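Local coordinates for UPF0033 domain-containing protein (Desulfitobacterium hafniense, PDB 3HZ7) that is of unknown function but, as a SirA-like member of the TusA family, probably carries sulfur in its N-terminal domain, the part described here, at residues I13-A18 with Q43-M48; V31-V36 with E67-A72. All coordinates share one frame; numbering follows the deposited sequence.

Interaction 1: residues I13-A18 with Q43-M48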
ATOM      1  N   ILE A  13       7.550  -8.248   1.776  1.00 21.35           N
ATOM      2  CA  ILE A  13       6.758  -8.590   0.601  1.00 27.78           C
ATOM      3  C   ILE A  13       5.644  -7.593   0.273  1.00 25.03           C
ATOM      4  O   ILE A  13       5.592  -7.094  -0.873  1.00 19.76           O
ATOM      5  CB  ILE A  13       6.124 -10.006   0.750  1.00 26.64           C
ATOM      6  CG1 ILE A  13       7.241 -11.053   0.873  1.00 31.90           C
ATOM      7  CG2 ILE A  13       5.133 -10.330  -0.476  1.00 21.03           C
ATOM      8  CD1 ILE A  13       8.007 -11.373  -0.403  1.00 26.32           C
ATOM      9  N   PRO A  14       4.773  -7.255   1.268  1.00 20.90           N
ATOM     10  CA  PRO A  14       3.699  -6.299   0.933  1.00 20.86           C
ATOM     11  C   PRO A  14       4.236  -5.013   0.382  1.00 19.34           C
ATOM     12  O   PRO A  14       3.710  -4.535  -0.629  1.00 20.38           O
ATOM     13  CB  PRO A  14       2.933  -6.098   2.259  1.00 22.63           C
ATOM     14  CG  PRO A  14       3.199  -7.439   3.044  1.00 18.40           C
ATOM     15  CD  PRO A  14       4.718  -7.628   2.715  1.00 20.57           C
ATOM     16  N   VAL A  15       5.294  -4.482   1.006  1.00 12.14           N
ATOM     17  CA  VAL A  15       5.883  -3.230   0.590  1.00 17.60           C
ATOM     18  C   VAL A  15       6.500  -3.296  -0.802  1.00 18.28           C
ATOM     19  O   VAL A  15       6.442  -2.332  -1.543  1.00 18.64           O
ATOM     20  CB  VAL A  15       6.989  -2.707   1.561  1.00 19.52           C
ATOM     21  CG1 VAL A  15       7.783  -1.554   0.878  1.00 29.92           C
ATOM     22  CG2 VAL A  15       6.375  -2.151   2.813  1.00 32.73           C
ATOM     23  N   ILE A  16       7.137  -4.423  -1.119  1.00 18.26           N
ATOM     24  CA  ILE A  16       7.754  -4.614  -2.420  1.00 16.33           C
ATOM     25  C   ILE A  16       6.653  -4.695  -3.518  1.00 12.46           C
ATOM     26  O   ILE A  16       6.738  -4.040  -4.573  1.00 16.06           O
ATOM     27  CB  ILE A  16       8.613  -5.911  -2.368  1.00 16.17           C
ATOM     28  CG1 ILE A  16       9.858  -5.599  -1.516  1.00 19.26           C
ATOM     29  CG2 ILE A  16       8.978  -6.392  -3.812  1.00 18.62           C
ATOM     30  CD1 ILE A  16      10.811  -6.757  -1.224  1.00 23.08           C
ATOM     31  N   ARG A  17       5.600  -5.459  -3.248  1.00 16.02           N
ATOM     32  CA  ARG A  17       4.528  -5.577  -4.208  1.00 16.30           C
ATOM     33  C   ARG A  17       3.905  -4.188  -4.433  1.00 20.98           C
ATOM     34  O   ARG A  17       3.623  -3.778  -5.558  1.00 16.67           O
ATOM     35  CB  ARG A  17       3.529  -6.627  -3.687  1.00 21.51           C
ATOM     36  CG  ARG A  17       4.052  -8.092  -3.741  1.00 22.86           C
ATOM     37  CD  ARG A  17       3.040  -9.161  -3.315  1.00 21.42           C
ATOM     38  NE  ARG A  17       1.878  -9.139  -4.201  1.00 29.18           N
ATOM     39  CZ  ARG A  17       0.700  -9.718  -3.940  1.00 37.27           C
ATOM     40  NH1 ARG A  17       0.493 -10.379  -2.793  1.00 25.44           N
ATOM     41  NH2 ARG A  17      -0.285  -9.636  -4.838  1.00 36.15           N
ATOM     42  N   ALA A  18       3.732  -3.427  -3.354  1.00 20.26           N
ATOM     43  CA  ALA A  18       3.165  -2.098  -3.466  1.00 22.55           C
ATOM     44  C   ALA A  18       4.065  -1.179  -4.227  1.00 19.74           C
ATOM     45  O   ALA A  18       3.592  -0.420  -5.075  1.00 21.65           O
ATOM     46  CB  ALA A  18       2.859  -1.475  -2.033  1.00 19.67           C
ATOM     47  N   GLN A  43       2.828   0.345   8.767  1.00 27.33           N
ATOM     48  CA  GLN A  43       3.858   1.349   8.991  1.00 30.44           C
ATOM     49  C   GLN A  43       4.892   1.345   7.890  1.00 23.97           C
ATOM     50  O   GLN A  43       5.339   2.399   7.408  1.00 29.36           O
ATOM     51  CB  GLN A  43       4.593   1.076  10.319  1.00 39.66           C
ATOM     52  CG  GLN A  43       3.706   1.031  11.543  1.00 48.09           C
ATOM     53  CD  GLN A  43       4.472   0.556  12.759  1.00 45.21           C
ATOM     54  OE1 GLN A  43       5.579   0.999  13.000  1.00 44.37           O
ATOM     55  NE2 GLN A  43       3.880  -0.348  13.523  1.00 50.96           N
ATOM     56  N   ASN A  44       5.322   0.153   7.514  1.00 27.33           N
ATOM     57  CA  ASN A  44       6.322   0.056   6.459  1.00 30.26           C
ATOM     58  C   ASN A  44       5.773   0.623   5.147  1.00 19.52           C
ATOM     59  O   ASN A  44       6.459   1.358   4.437  1.00 22.12           O
ATOM     60  CB  ASN A  44       6.783  -1.409   6.300  1.00 26.30           C
ATOM     61  CG  ASN A  44       7.642  -1.834   7.455  1.00 37.79           C
ATOM     62  OD1 ASN A  44       8.191  -0.973   8.152  1.00 33.25           O
ATOM     63  ND2 ASN A  44       7.777  -3.146   7.677  1.00 37.80           N
ATOM     64  N   LEU A  45       4.525   0.286   4.858  1.00 21.94           N
ATOM     65  CA  LEU A  45       3.874   0.816   3.649  1.00 24.54           C
ATOM     66  C   LEU A  45       3.786   2.340   3.683  1.00 24.87           C
ATOM     67  O   LEU A  45       4.039   2.969   2.655  1.00 21.69           O
ATOM     68  CB  LEU A  45       2.481   0.176   3.475  1.00 17.39           C
ATOM     69  CG  LEU A  45       2.477  -1.275   2.965  1.00 18.02           C
ATOM     70  CD1 LEU A  45       1.086  -1.902   3.262  1.00 16.73           C
ATOM     71  CD2 LEU A  45       2.799  -1.309   1.460  1.00 25.34           C
ATOM     72  N   GLN A  46       3.449   2.952   4.841  1.00 29.41           N
ATOM     73  CA  GLN A  46       3.376   4.425   4.894  1.00 24.55           C
ATOM     74  C   GLN A  46       4.736   5.117   4.797  1.00 21.50           C
ATOM     75  O   GLN A  46       4.889   6.171   4.151  1.00 24.58           O
ATOM     76  CB  GLN A  46       2.640   4.912   6.153  1.00 29.03           C
ATOM     77  CG  GLN A  46       1.170   4.533   6.141  1.00 27.88           C
ATOM     78  CD  GLN A  46       0.312   5.395   7.031  1.00 32.67           C
ATOM     79  OE1 GLN A  46       0.494   5.446   8.253  1.00 29.26           O
ATOM     80  NE2 GLN A  46      -0.661   6.069   6.409  1.00 21.29           N
ATOM     81  N   LYS A  47       5.743   4.521   5.413  1.00 28.12           N
ATOM     82  CA  LYS A  47       7.111   5.106   5.340  1.00 30.82           C
ATOM     83  C   LYS A  47       7.599   5.081   3.884  1.00 28.94           C
ATOM     84  O   LYS A  47       8.241   6.037   3.398  1.00 26.65           O
ATOM     85  CB  LYS A  47       8.085   4.313   6.230  1.00 33.32           C
ATOM     86  CG  LYS A  47       7.612   4.202   7.730  1.00 35.40           C
ATOM     87  CD  LYS A  47       8.768   4.442   8.692  1.00 42.55           C
ATOM     88  CE  LYS A  47       8.410   4.246  10.165  1.00 51.35           C
ATOM     89  NZ  LYS A  47       8.071   2.820  10.496  1.00 52.36           N
HETATM   90  N   MSE A  48       7.277   3.998   3.171  1.00 30.48           N
HETATM   91  CA  MSE A  48       7.662   3.886   1.753  1.00 24.89           C
HETATM   92  C   MSE A  48       6.894   4.902   0.964  1.00 28.66           C
HETATM   93  O   MSE A  48       7.445   5.549   0.060  1.00 26.34           O
HETATM   94  CB  MSE A  48       7.379   2.459   1.232  1.00 31.13           C
HETATM   95  CG  MSE A  48       7.658   2.263  -0.259  1.00 38.04           C
HETATM   96 SE   MSE A  48       6.132   2.717  -1.482  1.00 39.79          SE
HETATM   97  CE  MSE A  48       5.034   1.214  -0.993  1.00 15.10           C
TER
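Ala-18 and Leu-45 meet on the buried, sheet-facing side of this helix pair: CB of Ala-18 sits 3.5 Å from CD2 of Leu-45, closer than usual for two carbons. The same methyl receives CE of Met-48 (a selenomethionine) at 3.6 Å, because the Met-48 chain leaves with CG anti to the backbone N and then bends at chi2 and chi3, bringing CE back to Ala-18. The side formed by Val-15, Met-48 and Asn-44 is looser and partly exposed. Val-15 CG1, anti to the backbone N (chi1 167°), slides past the Met-48 chain and lies 4.0 Å from Met-48 CG, while CG2 reaches the facing helix backbone, 3.7 Å from Leu-45 N. Asn-44 meets Val-15 CG2 through its CB at 3.6 Å, the side chains crossing at about a right angle. An alanine in place of Val-15 would lose both methyls and would probably loosen the packing between the helices. No hydrogen bond crosses the contact. The axes of the two segments come within 9.2 Å and cross at -34°, while Pro-14, Ala-18 and Leu-45 also touch strand 31-36: two roughly parallel helices packed side by side on one sheet, as in the two-layer alpha/beta sandwich of TusA-like proteins.

Interaction 2: residues V31-V36 with E67-A72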
ATOM      1  N   VAL A  31      -3.926   4.819  -7.996  1.00 22.94           N
ATOM      2  CA  VAL A  31      -4.138   4.411  -6.612  1.00 22.89           C
ATOM      3  C   VAL A  31      -3.769   2.971  -6.385  1.00 21.19           C
ATOM      4  O   VAL A  31      -4.183   2.126  -7.172  1.00 17.92           O
ATOM      5  CB  VAL A  31      -5.632   4.584  -6.238  1.00 22.86           C
ATOM      6  CG1 VAL A  31      -5.805   4.262  -4.753  1.00 19.57           C
ATOM      7  CG2 VAL A  31      -6.126   6.048  -6.555  1.00 19.91           C
ATOM      8  N   VAL A  32      -2.993   2.683  -5.319  1.00 19.66           N
ATOM      9  CA  VAL A  32      -2.660   1.294  -5.033  1.00 17.97           C
ATOM     10  C   VAL A  32      -3.125   1.033  -3.617  1.00 14.52           C
ATOM     11  O   VAL A  32      -2.678   1.696  -2.658  1.00 21.73           O
ATOM     12  CB  VAL A  32      -1.109   0.990  -5.170  1.00 23.76           C
ATOM     13  CG1 VAL A  32      -0.812  -0.509  -4.790  1.00 18.39           C
ATOM     14  CG2 VAL A  32      -0.601   1.305  -6.655  1.00 17.69           C
ATOM     15  N   THR A  33      -4.042   0.106  -3.446  1.00 18.25           N
ATOM     16  CA  THR A  33      -4.477  -0.230  -2.075  1.00 19.15           C
ATOM     17  C   THR A  33      -3.858  -1.590  -1.792  1.00 22.16           C
ATOM     18  O   THR A  33      -3.745  -2.435  -2.713  1.00 20.26           O
ATOM     19  CB  THR A  33      -5.961  -0.344  -1.903  1.00 13.36           C
ATOM     20  OG1 THR A  33      -6.544  -0.631  -3.142  1.00 45.69           O
ATOM     21  CG2 THR A  33      -6.513   0.902  -1.504  1.00 42.15           C
ATOM     22  N   VAL A  34      -3.461  -1.786  -0.533  1.00 19.62           N
ATOM     23  CA  VAL A  34      -2.834  -3.034  -0.119  1.00 16.91           C
ATOM     24  C   VAL A  34      -3.503  -3.591   1.123  1.00 17.14           C
ATOM     25  O   VAL A  34      -3.673  -2.867   2.108  1.00 19.41           O
ATOM     26  CB  VAL A  34      -1.349  -2.792   0.234  1.00 18.71           C
ATOM     27  CG1 VAL A  34      -0.570  -4.179   0.332  1.00 14.57           C
ATOM     28  CG2 VAL A  34      -0.743  -1.795  -0.744  1.00 20.54           C
ATOM     29  N   LEU A  35      -3.875  -4.852   1.088  1.00 15.21           N
ATOM     30  CA  LEU A  35      -4.440  -5.488   2.279  1.00 18.87           C
ATOM     31  C   LEU A  35      -3.316  -6.200   3.099  1.00 21.35           C
ATOM     32  O   LEU A  35      -2.586  -7.097   2.560  1.00 16.73           O
ATOM     33  CB  LEU A  35      -5.521  -6.492   1.877  1.00 15.69           C
ATOM     34  CG  LEU A  35      -6.619  -5.983   0.929  1.00 22.40           C
ATOM     35  CD1 LEU A  35      -7.631  -7.144   0.600  1.00 24.70           C
ATOM     36  CD2 LEU A  35      -7.368  -4.820   1.620  1.00 24.87           C
ATOM     37  N   VAL A  36      -3.121  -5.769   4.347  1.00 16.99           N
ATOM     38  CA  VAL A  36      -2.131  -6.416   5.250  1.00 19.58           C
ATOM     39  C   VAL A  36      -2.769  -6.816   6.590  1.00 27.62           C
ATOM     40  O   VAL A  36      -3.864  -6.365   6.956  1.00 20.36           O
ATOM     41  CB  VAL A  36      -0.831  -5.585   5.481  1.00 20.33           C
ATOM     42  CG1 VAL A  36      -0.103  -5.475   4.158  1.00 24.36           C
ATOM     43  CG2 VAL A  36      -1.137  -4.129   6.099  1.00 19.28           C
ATOM     44  N   GLU A  67      -6.310  -2.020   5.490  1.00 25.20           N
ATOM     45  CA  GLU A  67      -6.206  -1.585   4.109  1.00 19.06           C
ATOM     46  C   GLU A  67      -5.445  -0.289   4.072  1.00 20.54           C
ATOM     47  O   GLU A  67      -5.817   0.663   4.738  1.00 18.91           O
ATOM     48  CB  GLU A  67      -7.591  -1.433   3.483  1.00 33.50           C
ATOM     49  CG  GLU A  67      -7.501  -1.135   2.010  1.00 37.37           C
ATOM     50  CD  GLU A  67      -8.784  -1.424   1.234  1.00 40.15           C
ATOM     51  OE1 GLU A  67      -9.662  -2.148   1.730  1.00 48.51           O
ATOM     52  OE2 GLU A  67      -8.902  -0.941   0.098  1.00 46.52           O
ATOM     53  N   VAL A  68      -4.330  -0.269   3.332  1.00 17.04           N
ATOM     54  CA  VAL A  68      -3.507   0.925   3.199  1.00 17.70           C
ATOM     55  C   VAL A  68      -3.690   1.386   1.746  1.00 21.60           C
ATOM     56  O   VAL A  68      -3.416   0.646   0.786  1.00 22.70           O
ATOM     57  CB  VAL A  68      -1.991   0.592   3.485  1.00 14.27           C
ATOM     58  CG1 VAL A  68      -1.127   1.829   3.455  1.00 17.34           C
ATOM     59  CG2 VAL A  68      -1.875  -0.099   4.856  1.00 20.49           C
ATOM     60  N   THR A  69      -4.130   2.611   1.579  1.00 18.71           N
ATOM     61  CA  THR A  69      -4.357   3.148   0.241  1.00 25.22           C
ATOM     62  C   THR A  69      -3.290   4.186  -0.099  1.00 30.74           C
ATOM     63  O   THR A  69      -3.052   5.138   0.680  1.00 27.05           O
ATOM     64  CB  THR A  69      -5.771   3.728   0.180  1.00 18.94           C
ATOM     65  OG1 THR A  69      -6.682   2.682   0.539  1.00 22.23           O
ATOM     66  CG2 THR A  69      -6.100   4.265  -1.231  1.00 24.25           C
ATOM     67  N   ILE A  70      -2.611   3.992  -1.236  1.00 23.64           N
ATOM     68  CA  ILE A  70      -1.560   4.914  -1.620  1.00 21.85           C
ATOM     69  C   ILE A  70      -1.919   5.555  -2.925  1.00 23.38           C
ATOM     70  O   ILE A  70      -2.235   4.864  -3.909  1.00 17.79           O
ATOM     71  CB  ILE A  70      -0.162   4.190  -1.751  1.00 18.97           C
ATOM     72  CG1 ILE A  70       0.101   3.417  -0.463  1.00 22.66           C
ATOM     73  CG2 ILE A  70       0.933   5.215  -2.152  1.00 13.71           C
ATOM     74  CD1 ILE A  70       1.442   2.538  -0.384  1.00 27.81           C
ATOM     75  N   VAL A  71      -1.819   6.884  -2.947  1.00 21.88           N
ATOM     76  CA  VAL A  71      -2.173   7.654  -4.122  1.00 24.44           C
ATOM     77  C   VAL A  71      -0.972   8.338  -4.760  1.00 31.64           C
ATOM     78  O   VAL A  71      -0.193   9.003  -4.074  1.00 31.97           O
ATOM     79  CB  VAL A  71      -3.235   8.768  -3.785  1.00 26.04           C
ATOM     80  CG1 VAL A  71      -3.570   9.526  -5.043  1.00 32.96           C
ATOM     81  CG2 VAL A  71      -4.491   8.157  -3.203  1.00 20.50           C
ATOM     82  N   ALA A  72      -0.873   8.182  -6.083  1.00 32.04           N
ATOM     83  CA  ALA A  72       0.179   8.760  -6.905  1.00 32.04           C
ATOM     84  C   ALA A  72      -0.471   9.852  -7.732  1.00 31.44           C
ATOM     85  O   ALA A  72       0.156  10.904  -8.005  1.00 52.59           O
ATOM     86  CB  ALA A  72       0.805   7.658  -7.811  1.00 42.13           C
TER
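Ile-70 O is gripped twice: by Val-32 N at 2.7 Å, in a nearly straight bond (169°) with the donor in the carbonyl plane, and by a CA-H...O contact from Val-31 CA at 3.3 Å. Val-68 O is held likewise, by Val-34 N at 2.8 Å and by the CA-H of Thr-33. The return bonds differ: Val-68 N reaches Val-34 O in plane, whereas Ile-70 N approaches Val-32 O from 29° above the carbonyl plane. Val-32/Ile-70 and Val-34/Val-68 are thus hydrogen-bonded antiparallel pairs, and their side chains form an aliphatic face against the helices. The other face is mixed. Val-31 CG1 touches Thr-69 CG2 at 3.5 Å, crossing it obliquely. Glu-67, CG anti to the backbone N and extended beyond, lies alongside Leu-35, whose CD2 is 3.5 Å from Glu-67 OE1; that oxygen forms a salt bridge with Lys-61. Thr-33 OG1 is hydrogen-bonded to Thr-3 OG1 and Ile-2 O in strand 2-5. The backbone therefore joins the two central strands of the sheet; Thr-33 OG1 and Glu-67 OE1 are satisfied by strand 2-5 and by Lys-61, while the strands turn only the aliphatic side chains of Val-32, Val-34, Val-68 and Ile-70 from these pairs to the helices.

Interaction 2 builds the middle of the sheet and interaction 1 pairs the two helices that cover one side of it; their centres lie about 9 Å apart. Leu-45 joins them, its CD1 packing 3.8 Å from Val-68 CG2 and also touching Val-36, while Pro-14 rests on Val-36 and Ala-18 on Val-34. Strand 31-36 runs between the two helices in the chain, so the segments alternate in sequence. Both contacts are partly buried, but differently: 13-18 with 43-48 buries its sheet-facing residues and holds mainly by van der Waals packing of apolar side chains, with no hydrogen bond across, whereas 31-36 with 67-72 rests on backbone hydrogen bonds, apolar towards the helices and mixed on its other face.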